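PDB 4V1L: carbohydrate binding module, which probably binds polysaccharides, such as those of plant cell walls, as a small non-catalytic domain built mainly of beta strands. Local coordinates for residues P10-T15 against R24-S29; K56-F61 against G113-D118; T65-N70 against S99-T104. All coordinates share one frame; numbering follows the deposited sequence.

Contact 1: residues P10-T15 against R24-S29; sequences PNKKVT and RMIGFS
P10, K12 and V14 pack on I26 and F28 between the two sheets of a beta sandwich, with V14, I26 and F28 buried. Strand 5-15 is an edge strand of the four-stranded sheet, and strand 25-29 belongs to the second sheet. The strand segments run nearly antiparallel, at 167°, but their axes stay 10.6 Å apart. The link between them is therefore made by side chains and not by backbone pairing. Each backbone bonds within its own sheet instead: V14 with F122 on strand 121-131, and I26 with F112 on strand 109-113. In the conformer of I26 given here, V14 and I26 reach toward each other tip to tip. I26 CD1 touches both V14 methyls, and the closer is CG2 at 3.6 Å. K12 joins by its aliphatic part. Its CG lies anti to the backbone N (chi1 -173°), and the extended chain carries CD and CE to the same I26 conformer, with CE 3.6 Å from I26 CG2. The bend at the last bond turns only NZ. A G1 beta bulge at N11 and K12, opposite I124, interrupts strand 5-15. Just before it, P10 crosses the F28 side chain at about a right angle. F28 also touches I124 and I110, so it bridges both sheets. Its ring meets the pyrrolidine obliquely: CE1 lies 3.7 Å from P10 CG and 3.8 Å from P10 CB.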
# COMPACT_ATOMS: atom_id res chain seq x y z
N PRO A 10 9.57 -3.98 -5.48
CA PRO A 10 9.91 -5.12 -4.60
C PRO A 10 9.81 -6.49 -5.26
O PRO A 10 10.34 -7.44 -4.71
CB PRO A 10 8.86 -5.05 -3.49
CG PRO A 10 7.77 -4.21 -4.01
CD PRO A 10 8.27 -3.38 -5.17
N ASN A 11 9.16 -6.58 -6.43
CA ASN A 11 8.97 -7.86 -7.13
C ASN A 11 8.52 -8.93 -6.16
O ASN A 11 9.08 -10.03 -6.09
CB ASN A 11 10.27 -8.29 -7.84
CG ASN A 11 10.07 -9.47 -8.76
OD1 ASN A 11 9.06 -9.56 -9.46
ND2 ASN A 11 11.04 -10.38 -8.79
N LYS A 12 7.51 -8.60 -5.38
CA LYS A 12 7.09 -9.47 -4.29
C LYS A 12 5.91 -10.35 -4.71
O LYS A 12 4.83 -9.84 -4.99
CB LYS A 12 6.73 -8.65 -3.07
CG LYS A 12 6.46 -9.54 -1.87
CD LYS A 12 6.14 -8.74 -0.66
CE LYS A 12 5.78 -9.68 0.49
NZ LYS A 12 6.87 -10.65 0.81
N LYS A 13 6.11 -11.66 -4.72
CA LYS A 13 5.06 -12.60 -5.09
C LYS A 13 4.16 -12.80 -3.88
O LYS A 13 4.63 -13.02 -2.78
CB LYS A 13 5.63 -13.96 -5.54
CG LYS A 13 4.58 -14.91 -6.10
CD LYS A 13 5.20 -16.24 -6.50
CE LYS A 13 4.50 -17.44 -5.88
NZ LYS A 13 3.46 -18.03 -6.77
N VAL A 14 2.86 -12.72 -4.11
CA VAL A 14 1.89 -12.91 -3.03
C VAL A 14 0.90 -13.98 -3.48
O VAL A 14 0.38 -13.91 -4.61
CB VAL A 14 1.14 -11.62 -2.75
CG1 VAL A 14 0.08 -11.83 -1.64
CG2 VAL A 14 2.10 -10.51 -2.35
N THR A 15 0.60 -14.94 -2.60
CA THR A 15 -0.48 -15.93 -2.84
C THR A 15 -1.51 -15.71 -1.73
O THR A 15 -1.26 -16.04 -0.56
CB THR A 15 0.08 -17.35 -2.78
OG1 THR A 15 1.11 -17.50 -3.78
CG2 THR A 15 -1.00 -18.37 -3.05
N ARG A 24 -2.47 -10.70 6.27
CA ARG A 24 -3.05 -10.16 5.05
C ARG A 24 -2.65 -8.71 4.75
O ARG A 24 -3.04 -8.18 3.68
CB ARG A 24 -4.56 -10.35 5.06
CG ARG A 24 -4.95 -11.82 4.89
CD ARG A 24 -6.44 -12.04 5.01
NE ARG A 24 -6.81 -13.44 4.75
CZ ARG A 24 -7.77 -14.08 5.40
NH1 ARG A 24 -8.47 -13.47 6.36
NH2 ARG A 24 -8.04 -15.35 5.09
N MET A 25 -1.85 -8.08 5.62
CA MET A 25 -1.30 -6.75 5.29
C MET A 25 0.18 -6.87 5.01
O MET A 25 0.96 -7.35 5.84
CB MET A 25 -1.56 -5.76 6.40
CG MET A 25 -3.04 -5.56 6.68
SD MET A 25 -3.39 -4.04 7.61
CE MET A 25 -3.52 -2.88 6.24
N ILE A 26 0.54 -6.50 3.79
CA ILE A 26 1.91 -6.62 3.32
C ILE A 26 2.61 -5.29 3.53
O ILE A 26 2.20 -4.28 2.99
CB ILE A 26 1.96 -7.04 1.85
CG1 ILE A 26 1.33 -8.43 1.70
CG2 ILE A 26 3.39 -7.16 1.35
CD1 ILE A 26 0.70 -8.63 0.35
N GLY A 27 3.67 -5.29 4.34
CA GLY A 27 4.31 -4.06 4.75
C GLY A 27 5.56 -3.70 3.97
O GLY A 27 6.33 -4.58 3.56
N PHE A 28 5.77 -2.40 3.76
CA PHE A 28 6.98 -1.88 3.15
C PHE A 28 7.46 -0.75 4.04
O PHE A 28 6.69 0.17 4.35
CB PHE A 28 6.69 -1.37 1.72
CG PHE A 28 6.13 -2.44 0.82
CD1 PHE A 28 6.99 -3.33 0.21
CD2 PHE A 28 4.76 -2.62 0.70
CE1 PHE A 28 6.49 -4.36 -0.56
CE2 PHE A 28 4.25 -3.65 -0.07
CZ PHE A 28 5.11 -4.51 -0.71
N SER A 29 8.72 -0.79 4.42
CA SER A 29 9.31 0.27 5.23
C SER A 29 9.44 1.56 4.43
O SER A 29 9.94 1.56 3.29
CB SER A 29 10.67 -0.14 5.76
OG SER A 29 10.58 -1.35 6.55

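Contact 2: residues K56-F61 against G113-D118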
# COMPACT_ATOMS: atom_id res chain seq x y z
N LYS A 56 -11.30 -9.05 -9.34
CA LYS A 56 -11.56 -8.15 -8.22
C LYS A 56 -10.60 -8.29 -7.07
O LYS A 56 -10.28 -9.39 -6.66
CB LYS A 56 -13.00 -8.26 -7.70
CG LYS A 56 -13.92 -7.20 -8.28
CD LYS A 56 -15.30 -7.19 -7.65
CE LYS A 56 -16.10 -8.42 -7.97
NZ LYS A 56 -16.23 -8.74 -9.41
N TYR A 57 -10.16 -7.13 -6.60
CA TYR A 57 -9.41 -6.93 -5.37
C TYR A 57 -10.30 -6.20 -4.37
O TYR A 57 -11.03 -5.27 -4.72
CB TYR A 57 -8.17 -6.06 -5.66
CG TYR A 57 -7.61 -5.35 -4.44
CD1 TYR A 57 -6.69 -5.98 -3.60
CD2 TYR A 57 -7.98 -4.04 -4.13
CE1 TYR A 57 -6.17 -5.33 -2.49
CE2 TYR A 57 -7.46 -3.39 -3.03
CZ TYR A 57 -6.55 -4.03 -2.22
OH TYR A 57 -6.04 -3.37 -1.13
N VAL A 58 -10.22 -6.63 -3.12
CA VAL A 58 -10.81 -5.92 -2.01
C VAL A 58 -9.74 -5.81 -0.93
O VAL A 58 -9.12 -6.79 -0.58
CB VAL A 58 -12.02 -6.65 -1.42
CG1 VAL A 58 -12.65 -5.82 -0.31
CG2 VAL A 58 -13.07 -6.95 -2.49
N GLY A 59 -9.56 -4.61 -0.38
CA GLY A 59 -8.58 -4.44 0.69
C GLY A 59 -8.56 -3.04 1.25
O GLY A 59 -9.43 -2.23 0.96
N GLN A 60 -7.54 -2.78 2.04
CA GLN A 60 -7.36 -1.51 2.73
C GLN A 60 -5.87 -1.28 2.94
O GLN A 60 -5.10 -2.23 3.10
CB GLN A 60 -7.98 -1.52 4.12
CG GLN A 60 -9.44 -1.23 4.19
CD GLN A 60 -9.98 -1.40 5.57
OE1 GLN A 60 -10.30 -2.50 5.97
NE2 GLN A 60 -10.11 -0.29 6.31
N PHE A 61 -5.49 -0.01 3.01
CA PHE A 61 -4.16 0.36 3.37
C PHE A 61 -4.08 0.77 4.84
O PHE A 61 -5.06 1.24 5.42
CB PHE A 61 -3.68 1.53 2.50
CG PHE A 61 -3.42 1.17 1.05
CD1 PHE A 61 -4.45 0.88 0.18
CD2 PHE A 61 -2.13 1.16 0.56
CE1 PHE A 61 -4.21 0.57 -1.16
CE2 PHE A 61 -1.88 0.85 -0.77
CZ PHE A 61 -2.92 0.58 -1.64
N GLY A 113 -3.15 -4.07 2.41
CA GLY A 113 -4.01 -5.14 2.90
C GLY A 113 -4.77 -5.76 1.74
O GLY A 113 -5.34 -5.05 0.88
N VAL A 114 -4.74 -7.09 1.69
CA VAL A 114 -5.48 -7.85 0.67
C VAL A 114 -6.52 -8.70 1.36
O VAL A 114 -6.18 -9.76 1.93
CB VAL A 114 -4.54 -8.79 -0.14
CG1 VAL A 114 -5.31 -9.39 -1.34
CG2 VAL A 114 -3.32 -8.04 -0.60
N TRP A 115 -7.77 -8.25 1.37
CA TRP A 115 -8.83 -9.00 2.00
C TRP A 115 -9.37 -10.09 1.06
O TRP A 115 -9.93 -11.09 1.50
CB TRP A 115 -10.01 -8.12 2.44
CG TRP A 115 -9.71 -6.95 3.34
CD1 TRP A 115 -10.53 -5.88 3.51
CD2 TRP A 115 -8.55 -6.72 4.19
NE1 TRP A 115 -9.97 -5.02 4.41
CE2 TRP A 115 -8.75 -5.49 4.83
CE3 TRP A 115 -7.35 -7.42 4.44
CZ2 TRP A 115 -7.82 -4.96 5.73
CZ3 TRP A 115 -6.43 -6.90 5.33
CH2 TRP A 115 -6.67 -5.66 5.97
N TRP A 116 -9.20 -9.86 -0.24
CA TRP A 116 -9.61 -10.81 -1.28
C TRP A 116 -8.98 -10.40 -2.59
O TRP A 116 -8.85 -9.22 -2.86
CB TRP A 116 -11.14 -10.80 -1.46
CG TRP A 116 -11.68 -11.82 -2.41
CD1 TRP A 116 -12.02 -11.65 -3.73
CD2 TRP A 116 -11.89 -13.20 -2.13
NE1 TRP A 116 -12.45 -12.81 -4.27
CE2 TRP A 116 -12.40 -13.79 -3.31
CE3 TRP A 116 -11.73 -13.98 -1.00
CZ2 TRP A 116 -12.73 -15.15 -3.38
CZ3 TRP A 116 -12.06 -15.35 -1.06
CH2 TRP A 116 -12.55 -15.91 -2.24
N ILE A 117 -8.62 -11.37 -3.43
CA ILE A 117 -8.27 -11.10 -4.82
C ILE A 117 -8.64 -12.33 -5.65
O ILE A 117 -8.33 -13.47 -5.26
CB ILE A 117 -6.81 -10.64 -5.00
CG1 ILE A 117 -6.58 -10.06 -6.40
CG2 ILE A 117 -5.79 -11.73 -4.67
CD1 ILE A 117 -5.29 -9.28 -6.52
N ASP A 118 -9.37 -12.10 -6.74
CA ASP A 118 -9.91 -13.21 -7.54
C ASP A 118 -8.81 -14.14 -8.07
O ASP A 118 -8.94 -15.35 -8.00
CB ASP A 118 -10.72 -12.71 -8.73
CG ASP A 118 -12.12 -12.27 -8.36
OD1 ASP A 118 -12.65 -12.68 -7.31
OD2 ASP A 118 -12.70 -11.49 -9.14
O HOH W 1 -15.33 -11.90 -9.28
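The Y57 hydroxyl donates to the carbonyl of G113, with OH 2.7 Å from G113 O and nearly along the C=O axis. Y57 CG lies anti to the backbone N (chi1 158°), which carries the hydroxyl along to this oxygen. The ring takes it at its edge, near its own plane. At the other end K56 N gives an almost straight bond (170°) to D118 OD2 at 2.8 Å, coming from above the carboxylate plane. D118 N returns a bond to K56 O, and a water bonded to OD2 makes a weak contact with K56 NZ. The other carboxylate oxygen, OD1, accepts from W116 NE1 at the edge of that indole. Between these ends the strands pair antiparallel. V58 N donates to W116 O at 2.9 Å, and V58 O accepts from both W115 N and W116 N. Two residues facing one make a classic beta bulge. W115, one of the two, points toward strand 55-64. W115 NE1 meets a lone pair of Q60 OE1 at 3.0 Å, within the ring plane, while the amide stands at 85° to the ring. Q60 NE2 is held by G76 O, so both ends of this amide are fixed. G59 CA sits over the five-membered ring of W115, 3.8 Å from its centroid, a CH-pi contact. A glycerol and a hexaethylene glycol, probably from the crystallisation liquor, lie about 4 Å from the W115 side chain, consistent with a ligand-binding surface. On the inner face Y57 and I117 point into the sandwich. On the outer face V58 CB lies 4.2 Å from W116 CB.

Contact 3: residues T65-N70 against S99-T104; sequences TTDSAN and SSIIQT
An ST turn at T65 meets I101, in the type I beta turn S99-I102. T65 OG1 accepts from D67 N at 3.2 Å, closing the ST turn. T66 N donates to I101 O at 2.9 Å, with a C=O...donor angle of 163°. The same oxygen lies 3.1 Å from T65 CA, a bent CA-H...O contact (121° at H). T65 and I102 form a single backbone bridge, so two loops at one end of the beta sandwich are joined: the one after strand 55-64 and the one after helix 96-99. The side chains of T65 and I101 lie side by side and point the same way. I101 CG1 sits between the backbone N and the carbonyl carbon (chi1 56°), which lays CD1 along the threonine, 3.8 Å from both T65 CB and CG2. Replacing T65 by an alanine would probably leave D67 N without its acceptor and open a gap beside I101 CD1. An inverse gamma turn is centred on D67, whose CB also touches I101 CD1. Its OD2 accepts a straight bond from N70 ND2. Q103 OE1 accepts from Q105 N. The Q103 side chain crosses that of T66 at about a right angle, and NE2 merely packs 3.7 Å from T66 CG2.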
# COMPACT_ATOMS: atom_id res chain seq x y z
N THR A 65 1.91 6.06 12.06
CA THR A 65 1.70 7.51 12.30
C THR A 65 2.44 7.95 13.55
O THR A 65 2.93 7.13 14.33
CB THR A 65 0.21 7.88 12.50
OG1 THR A 65 -0.22 7.41 13.78
CG2 THR A 65 -0.66 7.29 11.39
N THR A 66 2.46 9.26 13.78
CA THR A 66 3.07 9.84 14.97
C THR A 66 2.09 9.99 16.12
O THR A 66 2.44 10.60 17.14
CB THR A 66 3.60 11.25 14.66
OG1 THR A 66 2.52 12.03 14.14
CG2 THR A 66 4.71 11.17 13.65
N ASP A 67 0.87 9.48 15.96
CA ASP A 67 -0.22 9.75 16.89
C ASP A 67 -0.22 8.67 17.97
O ASP A 67 -0.91 7.63 17.82
CB ASP A 67 -1.55 9.77 16.12
CG ASP A 67 -2.71 10.28 16.95
OD1 ASP A 67 -2.53 10.54 18.15
OD2 ASP A 67 -3.82 10.37 16.38
N SER A 68 0.52 8.94 19.05
CA SER A 68 0.65 7.98 20.15
C SER A 68 -0.68 7.60 20.76
O SER A 68 -0.88 6.44 21.16
CB SER A 68 1.61 8.50 21.24
OG SER A 68 1.07 9.63 21.91
N ALA A 69 -1.60 8.54 20.83
CA ALA A 69 -2.89 8.26 21.45
C ALA A 69 -3.74 7.29 20.63
O ALA A 69 -4.67 6.70 21.16
CB ALA A 69 -3.66 9.54 21.71
N ASN A 70 -3.45 7.17 19.35
CA ASN A 70 -4.16 6.25 18.49
C ASN A 70 -3.23 5.11 18.02
O ASN A 70 -3.35 4.55 16.91
CB ASN A 70 -4.80 7.05 17.36
CG ASN A 70 -5.99 7.88 17.87
OD1 ASN A 70 -6.92 7.32 18.46
ND2 ASN A 70 -5.94 9.19 17.70
N SER A 99 -2.47 11.83 6.15
CA SER A 99 -1.25 12.32 5.52
C SER A 99 -0.46 13.22 6.48
O SER A 99 0.75 13.13 6.55
CB SER A 99 -1.51 12.96 4.14
OG SER A 99 -2.40 14.02 4.20
N SER A 100 -1.14 14.06 7.26
CA SER A 100 -0.44 14.99 8.14
C SER A 100 0.28 14.33 9.31
O SER A 100 1.12 14.96 9.96
CB SER A 100 -1.39 16.05 8.68
OG SER A 100 -2.29 15.47 9.61
N ILE A 101 -0.04 13.08 9.60
CA ILE A 101 0.60 12.39 10.74
C ILE A 101 1.36 11.12 10.35
O ILE A 101 1.81 10.40 11.23
CB ILE A 101 -0.42 12.05 11.84
CG1 ILE A 101 -1.57 11.21 11.27
CG2 ILE A 101 -0.91 13.33 12.52
CD1 ILE A 101 -2.45 10.54 12.35
N ILE A 102 1.53 10.85 9.06
CA ILE A 102 2.28 9.62 8.69
C ILE A 102 3.68 9.68 9.27
O ILE A 102 4.36 10.74 9.25
CB ILE A 102 2.31 9.40 7.17
CG1 ILE A 102 0.93 8.93 6.70
CG2 ILE A 102 3.40 8.41 6.76
CD1 ILE A 102 0.79 8.79 5.20
N GLN A 103 4.12 8.55 9.82
CA GLN A 103 5.45 8.41 10.37
C GLN A 103 6.34 7.64 9.42
O GLN A 103 6.25 6.42 9.30
CB GLN A 103 5.42 7.70 11.73
CG GLN A 103 6.79 7.39 12.33
CD GLN A 103 7.62 8.65 12.57
OE1 GLN A 103 8.13 9.27 11.64
NE2 GLN A 103 7.76 9.03 13.84
N THR A 104 7.23 8.36 8.72
CA THR A 104 8.15 7.69 7.82
C THR A 104 9.43 7.23 8.49
O THR A 104 10.24 6.51 7.89
CB THR A 104 8.50 8.59 6.61
OG1 THR A 104 9.17 9.77 7.06
CG2 THR A 104 7.22 8.96 5.87
O HOH W 2 3.16 14.12 12.65

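Overall arrangement
The contacts share one beta-sandwich chain. Contact 1 joins the two sheets. Contact 2 pairs strands inside the six-stranded sheet, to which strand 25-29 of contact 1 also belongs. Their centres are 12 Å apart and they touch: R24 O probably accepts from V114 N, and M25 packs on W115. Contact 3 lies toward the surface, with its centre about 22 Å from that of contact 1 and 24 Å from that of contact 2. Along the chain contact 1 closes first. Contact 3 is then nested inside the loop that contact 2 closes. Contacts 1 and 2 thus join strands between and within the sheets, and contact 3 joins two loops at one end.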